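Local coordinates for protein putative glycoside hydrolase (Parabacteroides distasonis ATCC 8503, PDB 3GYC) that is a putative glycoside hydrolase with a cellulase-like TIM-barrel fold that probably binds and cleaves carbohydrate, its exact substrate unknown, at residues Asn78-Trp82 against Val310-Asp314; Phe245-Val249 against Asn267-Tyr272. One frame throughout, in Å; residues are numbered along the deposited sequence. Where two conformers were deposited one is given.

Interaction 1 (Asn78-Trp82 against Val310-Asp314). With EDO (1,2-ethanediol), chain D.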
ATOM      1  N   ASN A  78       0.440  13.706 -13.642  1.00 12.70           N
ATOM      2  CA  ASN A  78       1.255  13.406 -14.789  1.00 12.35           C
ATOM      3  C   ASN A  78       2.740  13.423 -14.384  1.00 14.14           C
ATOM      4  O   ASN A  78       3.614  13.194 -15.197  1.00 14.48           O
ATOM      5  CB  ASN A  78       0.923  14.319 -15.976  1.00 13.61           C
ATOM      6  CG  ASN A  78       1.280  15.769 -15.741  1.00 13.78           C
ATOM      7  OD1 ASN A  78       2.056  16.122 -14.863  1.00 13.10           O
ATOM      8  ND2 ASN A  78       0.738  16.617 -16.578  1.00 16.01           N
ATOM      9  N   GLN A  79       3.011  13.687 -13.114  1.00 12.07           N
ATOM     10  CA  GLN A  79       4.393  13.760 -12.632  1.00 12.80           C
ATOM     11  C   GLN A  79       4.948  12.448 -12.082  1.00 11.85           C
ATOM     12  O   GLN A  79       6.161  12.317 -11.933  1.00 12.02           O
ATOM     13  CB  GLN A  79       4.465  14.841 -11.550  1.00 11.97           C
ATOM     14  CG  GLN A  79       4.193  16.165 -12.120  1.00 12.07           C
ATOM     15  CD  GLN A  79       5.286  16.550 -13.079  1.00 13.54           C
ATOM     16  OE1 GLN A  79       6.454  16.548 -12.704  1.00 12.95           O
ATOM     17  NE2 GLN A  79       4.917  16.943 -14.279  1.00 11.23           N
ATOM     18  N   GLN A  80       4.081  11.477 -11.798  1.00 12.59           N
ATOM     19  CA  GLN A  80       4.540  10.172 -11.254  1.00 12.38           C
ATOM     20  C   GLN A  80       4.336   9.031 -12.221  1.00 14.68           C
ATOM     21  O   GLN A  80       3.492   9.128 -13.133  1.00 15.55           O
ATOM     22  CB  GLN A  80       3.821   9.847  -9.949  1.00 13.31           C
ATOM     23  CG  GLN A  80       3.778  10.939  -8.964  1.00 13.39           C
ATOM     24  CD  GLN A  80       5.161  11.444  -8.557  1.00 12.84           C
ATOM     25  OE1 GLN A  80       6.127  10.705  -8.608  1.00 13.57           O
ATOM     26  NE2 GLN A  80       5.245  12.712  -8.184  1.00 13.12           N
ATOM     27  N   ASP A  81       5.034   7.911 -11.980  1.00 14.18           N
ATOM     28  CA  ASP A  81       4.933   6.724 -12.859  1.00 14.11           C
ATOM     29  C   ASP A  81       4.057   5.550 -12.332  1.00 12.95           C
ATOM     30  O   ASP A  81       4.153   4.423 -12.822  1.00 11.82           O
ATOM     31  CB  ASP A  81       6.357   6.220 -13.272  1.00 14.89           C
ATOM     32  CG  ASP A  81       7.041   7.147 -14.327  1.00 16.51           C
ATOM     33  OD1 ASP A  81       6.328   7.976 -14.985  1.00 17.29           O
ATOM     34  OD2 ASP A  81       8.290   7.039 -14.479  1.00 19.35           O
ATOM     35  N   TRP A  82       3.236   5.811 -11.320  1.00 13.23           N
ATOM     36  CA  TRP A  82       2.244   4.853 -10.890  1.00 13.88           C
ATOM     37  C   TRP A  82       1.024   5.164 -11.743  1.00 12.27           C
ATOM     38  O   TRP A  82       0.646   6.323 -11.922  1.00 12.77           O
ATOM     39  CB  TRP A  82       1.867   4.981  -9.441  1.00 14.41           C
ATOM     40  CG  TRP A  82       2.970   4.720  -8.536  1.00 14.72           C
ATOM     41  CD1 TRP A  82       3.565   3.516  -8.286  1.00 14.75           C
ATOM     42  CD2 TRP A  82       3.658   5.692  -7.748  1.00 12.48           C
ATOM     43  NE1 TRP A  82       4.587   3.685  -7.375  1.00 13.58           N
ATOM     44  CE2 TRP A  82       4.662   5.010  -7.035  1.00 12.77           C
ATOM     45  CE3 TRP A  82       3.514   7.078  -7.558  1.00 12.66           C
ATOM     46  CZ2 TRP A  82       5.494   5.649  -6.126  1.00 14.07           C
ATOM     47  CZ3 TRP A  82       4.364   7.713  -6.662  1.00 13.27           C
ATOM     48  CH2 TRP A  82       5.336   7.001  -5.961  1.00 13.96           C
ATOM     49  N   VAL A 310       9.034   9.482  -0.842  1.00 13.38           N
ATOM     50  CA  VAL A 310       7.677   9.105  -1.211  1.00 13.52           C
ATOM     51  C   VAL A 310       7.526   8.985  -2.756  1.00 13.71           C
ATOM     52  O   VAL A 310       7.025   7.973  -3.264  1.00 12.97           O
ATOM     53  CB  VAL A 310       6.631  10.106  -0.635  1.00 13.70           C
ATOM     54  CG1 VAL A 310       5.212   9.696  -1.012  1.00 13.20           C
ATOM     55  CG2 VAL A 310       6.774  10.166   0.859  1.00 13.07           C
ATOM     56  N   ASP A 311       8.000   9.992  -3.475  1.00 12.62           N
ATOM     57  CA  ASP A 311       7.903  10.056  -4.949  1.00 13.45           C
ATOM     58  C   ASP A 311       9.309  10.008  -5.564  1.00 11.93           C
ATOM     59  O   ASP A 311      10.226  10.702  -5.120  1.00 11.82           O
ATOM     60  CB  ASP A 311       7.252  11.376  -5.349  1.00 15.49           C
ATOM     61  CG  ASP A 311       5.807  11.506  -4.878  1.00 16.38           C
ATOM     62  OD1 ASP A 311       5.225  10.475  -4.559  1.00 16.49           O
ATOM     63  OD2 ASP A 311       5.256  12.658  -4.883  1.00 16.01           O
ATOM     64  N   TYR A 312       9.487   9.168  -6.566  1.00 10.06           N
ATOM     65  CA  TYR A 312      10.743   9.056  -7.276  1.00 11.21           C
ATOM     66  C   TYR A 312      10.427   8.387  -8.567  1.00 10.74           C
ATOM     67  O   TYR A 312       9.373   7.803  -8.704  1.00 10.45           O
ATOM     68  CB  TYR A 312      11.749   8.170  -6.513  1.00 11.86           C
ATOM     69  CG  TYR A 312      13.209   8.647  -6.682  1.00 10.78           C
ATOM     70  CD1 TYR A 312      13.599   9.899  -6.206  1.00 11.07           C
ATOM     71  CD2 TYR A 312      14.188   7.841  -7.269  1.00 12.04           C
ATOM     72  CE1 TYR A 312      14.937  10.354  -6.272  1.00 11.48           C
ATOM     73  CE2 TYR A 312      15.547   8.288  -7.358  1.00 11.24           C
ATOM     74  CZ  TYR A 312      15.913   9.575  -6.867  1.00 11.28           C
ATOM     75  OH  TYR A 312      17.241  10.042  -6.916  1.00 10.08           O
ATOM     76  N   LYS A 313      11.317   8.495  -9.529  1.00 11.53           N
ATOM     77  CA  LYS A 313      11.087   7.883 -10.833  1.00 12.47           C
ATOM     78  C   LYS A 313      12.391   7.807 -11.596  1.00 13.46           C
ATOM     79  O   LYS A 313      13.354   8.453 -11.240  1.00 12.71           O
ATOM     80  CB  LYS A 313      10.072   8.703 -11.663  1.00 13.72           C
ATOM     81  CG  LYS A 313      10.448  10.142 -11.929  1.00 14.72           C
ATOM     82  CD  LYS A 313       9.242  10.936 -12.462  1.00 14.25           C
ATOM     83  CE  LYS A 313       9.549  12.380 -12.750  1.00 13.99           C
ATOM     84  NZ  LYS A 313       8.347  13.107 -13.291  1.00 11.19           N
ATOM     85  N   ASP A 314      12.402   6.989 -12.641  1.00 13.34           N
ATOM     86  CA  ASP A 314      13.506   6.958 -13.587  1.00 11.58           C
ATOM     87  C   ASP A 314      13.545   8.328 -14.273  1.00 11.65           C
ATOM     88  O   ASP A 314      12.563   8.748 -14.876  1.00 12.19           O
ATOM     89  CB  ASP A 314      13.264   5.886 -14.631  1.00 12.07           C
ATOM     90  CG  ASP A 314      13.335   4.481 -14.066  1.00 13.29           C
ATOM     91  OD1 ASP A 314      14.063   4.243 -13.061  1.00 11.90           O
ATOM     92  OD2 ASP A 314      12.685   3.586 -14.684  1.00 14.89           O
TER
HETATM   93  C1  EDO D   3       5.025   7.355 -19.210  1.00 32.76           C
HETATM   94  O1  EDO D   3       5.550   6.053 -18.888  1.00 32.92           O
HETATM   95  C2  EDO D   3       4.736   8.111 -17.945  1.00 32.54           C
HETATM   96  O2  EDO D   3       4.109   7.316 -16.921  1.00 30.83           O
HETATM   97  O   HOH W   1       8.775  15.928 -13.701  1.00 11.19           O
HETATM   98  O   HOH W   2       6.699   8.201  -9.787  1.00 12.84           O
HETATM   99  O   HOH W   3      10.086   5.393 -13.453  1.00 11.87           O
HETATM  100  O   HOH W   4      10.192   8.186 -15.840  1.00 19.53           O
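Lys313 reaches across from the loop after strand 301-303 and sets its ammonium on the backbone carbonyl of Gln79, NZ to O 2.7 Å, with the nitrogen tilted 25° from the carbonyl plane. CG sits between the backbone N and the carbonyl carbon (chi1 58°), and from there the chain runs fully extended, crossing the Asp81 side chain at about a right angle, with Asp81 OD2 3.7 Å from Lys313 CB. A water accepts from NZ and donates to Gln79 OE1, giving the ammonium a second anchor. Cut back to an alanine here, the side chain would probably leave Gln79 O without its charged donor and the water on Gln79 OE1 without its ammonium partner.

Asp311 packs crosswise on the amide of Gln80, amide and carboxylate planes 37° apart; Asp311 OD2 bonds to Tyr251 OH, and Gln80 OE1 to Tyr261 OH. The other carboxylate oxygen of Asp311, OD1, lies at the rim of the Trp82 indole, 3.6 Å from CZ3, and Val310 O approaches the same edge at CH2. Asp81 OD2 takes two waters, each 2.6 Å away, that lead to Asp314 N and O. Two barrel loops are thus joined by one direct charged hydrogen bond and several water bridges, a largely polar junction despite its burial.

Interaction 2 (Phe245-Val249 against Asn267-Tyr272)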
ATOM      1  N   PHE A 245      12.931  16.631   5.599  1.00 10.91           N
ATOM      2  CA  PHE A 245      13.667  16.385   4.374  1.00 11.73           C
ATOM      3  C   PHE A 245      13.079  17.147   3.154  1.00 11.07           C
ATOM      4  O   PHE A 245      13.780  17.858   2.432  1.00 11.69           O
ATOM      5  CB  PHE A 245      13.680  14.885   4.064  1.00 10.20           C
ATOM      6  CG  PHE A 245      14.533  14.535   2.898  1.00 11.23           C
ATOM      7  CD1 PHE A 245      15.905  14.475   3.024  1.00 11.92           C
ATOM      8  CD2 PHE A 245      13.966  14.275   1.659  1.00 12.17           C
ATOM      9  CE1 PHE A 245      16.708  14.166   1.943  1.00 12.85           C
ATOM     10  CE2 PHE A 245      14.764  13.980   0.576  1.00 12.72           C
ATOM     11  CZ  PHE A 245      16.139  13.904   0.717  1.00 13.43           C
ATOM     12  N   TYR A 246      11.780  16.992   2.952  1.00 11.65           N
ATOM     13  CA  TYR A 246      11.133  17.612   1.810  1.00 12.28           C
ATOM     14  C   TYR A 246      11.080  19.142   1.936  1.00 11.97           C
ATOM     15  O   TYR A 246      11.163  19.835   0.905  1.00 12.80           O
ATOM     16  CB  TYR A 246       9.747  17.009   1.533  1.00 11.45           C
ATOM     17  CG  TYR A 246       9.740  15.704   0.787  1.00 12.19           C
ATOM     18  CD1 TYR A 246      10.696  15.422  -0.167  1.00 13.34           C
ATOM     19  CD2 TYR A 246       8.700  14.815   0.922  1.00 12.69           C
ATOM     20  CE1 TYR A 246      10.669  14.264  -0.907  1.00 12.54           C
ATOM     21  CE2 TYR A 246       8.655  13.654   0.162  1.00 13.47           C
ATOM     22  CZ  TYR A 246       9.658  13.401  -0.754  1.00 13.75           C
ATOM     23  OH  TYR A 246       9.679  12.280  -1.520  1.00 15.79           O
ATOM     24  N   LYS A 247      10.971  19.661   3.158  1.00 13.05           N
ATOM     25  CA  LYS A 247      10.986  21.124   3.371  1.00 14.32           C
ATOM     26  C   LYS A 247      12.349  21.650   2.958  1.00 13.95           C
ATOM     27  O   LYS A 247      12.448  22.689   2.322  1.00 15.53           O
ATOM     28  CB  LYS A 247      10.656  21.531   4.809  1.00 16.50           C
ATOM     29  CG  LYS A 247       9.169  21.358   5.196  1.00 18.03           C
ATOM     30  CD  LYS A 247       8.973  21.627   6.677  1.00 19.24           C
ATOM     31  CE  LYS A 247       7.540  21.431   7.130  1.00 19.79           C
ATOM     32  NZ  LYS A 247       7.471  21.343   8.635  1.00 20.79           N
ATOM     33  N   LEU A 248      13.400  20.911   3.292  1.00 13.26           N
ATOM     34  CA  LEU A 248      14.749  21.283   2.876  1.00 13.15           C
ATOM     35  C   LEU A 248      14.964  21.205   1.351  1.00 12.73           C
ATOM     36  O   LEU A 248      15.551  22.110   0.755  1.00 13.18           O
ATOM     37  CB  LEU A 248      15.793  20.417   3.589  1.00 12.37           C
ATOM     38  CG  LEU A 248      16.041  20.737   5.075  1.00 10.79           C
ATOM     39  CD1 LEU A 248      16.840  19.621   5.715  1.00  9.51           C
ATOM     40  CD2 LEU A 248      16.714  22.105   5.262  1.00  9.70           C
ATOM     41  N   VAL A 249      14.492  20.131   0.746  1.00 13.07           N
ATOM     42  CA  VAL A 249      14.655  19.872  -0.673  1.00 12.74           C
ATOM     43  C   VAL A 249      13.812  20.797  -1.525  1.00 13.56           C
ATOM     44  O   VAL A 249      14.239  21.195  -2.610  1.00 15.19           O
ATOM     45  CB  VAL A 249      14.306  18.405  -0.989  1.00 12.95           C
ATOM     46  CG1 VAL A 249      14.156  18.138  -2.519  1.00 11.68           C
ATOM     47  CG2 VAL A 249      15.343  17.497  -0.374  1.00 12.22           C
ATOM     48  N   ASN A 267      18.532  19.117  -5.136  1.00 10.97           N
ATOM     49  CA  ASN A 267      18.788  19.018  -3.707  1.00 12.02           C
ATOM     50  C   ASN A 267      18.641  17.737  -2.925  1.00 11.25           C
ATOM     51  O   ASN A 267      19.238  17.625  -1.879  1.00 11.98           O
ATOM     52  CB  ASN A 267      17.822  19.983  -3.030  1.00 12.56           C
ATOM     53  CG  ASN A 267      17.926  21.346  -3.581  1.00 13.28           C
ATOM     54  OD1 ASN A 267      19.014  21.773  -3.977  1.00 13.03           O
ATOM     55  ND2 ASN A 267      16.799  22.042  -3.666  1.00 14.56           N
ATOM     56  N   ALA A 268      17.830  16.788  -3.372  1.00 10.77           N
ATOM     57  CA  ALA A 268      17.540  15.616  -2.544  1.00 10.60           C
ATOM     58  C   ALA A 268      18.788  14.850  -2.105  1.00 12.52           C
ATOM     59  O   ALA A 268      19.011  14.642  -0.896  1.00 11.88           O
ATOM     60  CB  ALA A 268      16.527  14.693  -3.242  1.00  8.07           C
ATOM     61  N   GLU A 269      19.594  14.422  -3.066  1.00 13.67           N
ATOM     62  CA  GLU A 269      20.789  13.696  -2.730  1.00 15.39           C
ATOM     63  C   GLU A 269      21.691  14.526  -1.831  1.00 15.64           C
ATOM     64  O   GLU A 269      22.178  14.014  -0.810  1.00 14.88           O
ATOM     65  CB  GLU A 269      21.546  13.265  -3.965  1.00 17.51           C
ATOM     66  CG  GLU A 269      22.669  12.314  -3.612  1.00 19.88           C
ATOM     67  CD  GLU A 269      23.465  11.874  -4.802  1.00 22.59           C
ATOM     68  OE1 GLU A 269      23.284  12.435  -5.917  1.00 24.60           O
ATOM     69  OE2 GLU A 269      24.286  10.958  -4.617  1.00 24.28           O
ATOM     70  N   ARG A 270      21.921  15.786  -2.213  1.00 15.88           N
ATOM     71  CA  ARG A 270      22.764  16.697  -1.417  0.50 15.56           C
ATOM     72  C   ARG A 270      22.289  16.760   0.023  1.00 14.74           C
ATOM     73  O   ARG A 270      23.082  16.584   0.935  1.00 15.24           O
ATOM     74  CB  ARG A 270      22.803  18.130  -1.989  0.50 15.58           C
ATOM     75  CG  ARG A 270      23.564  19.136  -1.089  0.50 16.07           C
ATOM     76  CD  ARG A 270      23.385  20.617  -1.503  0.50 15.81           C
ATOM     77  NE  ARG A 270      21.966  20.993  -1.577  0.50 15.46           N
ATOM     78  CZ  ARG A 270      21.260  21.496  -0.566  0.50 14.93           C
ATOM     79  NH1 ARG A 270      21.833  21.720   0.620  0.50 14.38           N
ATOM     80  NH2 ARG A 270      19.975  21.793  -0.754  0.50 13.87           N
ATOM     81  N   VAL A 271      21.004  17.039   0.224  1.00 13.09           N
ATOM     82  CA  VAL A 271      20.420  17.136   1.560  1.00 12.21           C
ATOM     83  C   VAL A 271      20.635  15.842   2.355  1.00 14.01           C
ATOM     84  O   VAL A 271      20.950  15.891   3.533  1.00 11.79           O
ATOM     85  CB  VAL A 271      18.924  17.528   1.493  1.00 11.54           C
ATOM     86  CG1 VAL A 271      18.224  17.291   2.835  1.00 10.61           C
ATOM     87  CG2 VAL A 271      18.798  18.995   1.041  1.00 10.03           C
ATOM     88  N   TYR A 272      20.481  14.697   1.697  1.00 12.82           N
ATOM     89  CA  TYR A 272      20.709  13.416   2.361  1.00 13.64           C
ATOM     90  C   TYR A 272      22.186  13.159   2.688  1.00 13.59           C
ATOM     91  O   TYR A 272      22.522  12.817   3.817  1.00 12.53           O
ATOM     92  CB  TYR A 272      20.163  12.270   1.521  1.00 14.05           C
ATOM     93  CG  TYR A 272      20.525  10.932   2.079  1.00 14.36           C
ATOM     94  CD1 TYR A 272      19.920  10.460   3.233  1.00 14.95           C
ATOM     95  CD2 TYR A 272      21.500  10.152   1.474  1.00 14.53           C
ATOM     96  CE1 TYR A 272      20.279   9.239   3.777  1.00 15.60           C
ATOM     97  CE2 TYR A 272      21.857   8.925   1.991  1.00 15.19           C
ATOM     98  CZ  TYR A 272      21.248   8.468   3.147  1.00 16.11           C
ATOM     99  OH  TYR A 272      21.621   7.245   3.682  1.00 17.69           O
TER
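Val249 and Val271 meet at the heart of a helix-helix packing, where helix 240-249 ends against helix 259-273 on the periphery of the TIM barrel. The short segments cross at 123°, their axes 9.3 Å apart at closest approach. CG2 of Val249 lies 4.0 Å from CG2 of Val271 and also rests on the backbone of Ala268, 3.6 Å from its CA. The other methyl of Val271, CG1, is shared by Leu248 CD1 and the Phe245 ring, and it approaches the ring obliquely, 3.6 Å from CE1.

Phe245 turns its CG anti to the backbone N (chi1 -174°), which carries the ring over to the second helix. There CZ comes to 3.4 Å from Ala268 O, close to the ring plane, so the slightly positive ring edge faces a carbonyl oxygen that is already taken by Tyr272 N within its own helix. Val249 CG2 sits over one face of the same ring, 3.7 Å above the plane and toward its rim.

Further out, Trp279 meets the Phe245 ring edge-to-face and also bonds through NE1 to Val271 O. Trp322 of helix 321-337 touches both Phe245 and Ala268, tying the pair to a third helix. Tyr272 lends its CB to Phe245, while its hydroxyl bonds to Gln280.

At the C-terminal end of helix 240-249, Asn267 ND2 donates to Val249 O over 2.9 Å, nearly straight at 171°, with the acceptor close to the amide plane of Asn267.

How the interactions relate
The centres of interactions 1 and 2 lie about 17 Å apart on the same side of the chain's centre, with interaction 2 farther out. Along the sequence, 245-249 and 267-272 are nested between 78-82 and 310-314, so a local helix pair falls inside a much longer loop closure. The helix pair follows strand 231-232 and precedes strand 301-303, neighbours in the parallel barrel sheet. Contact between the sites is direct: Tyr246 OH is 3.0 Å from Val310 N, a probable hydrogen bond. Helix 259-273 also serves both, since Tyr261 touches Gln79 and Asp311. Both peripheral helices thus contact the loop after strand 301-303 where it meets the 78-82 loop.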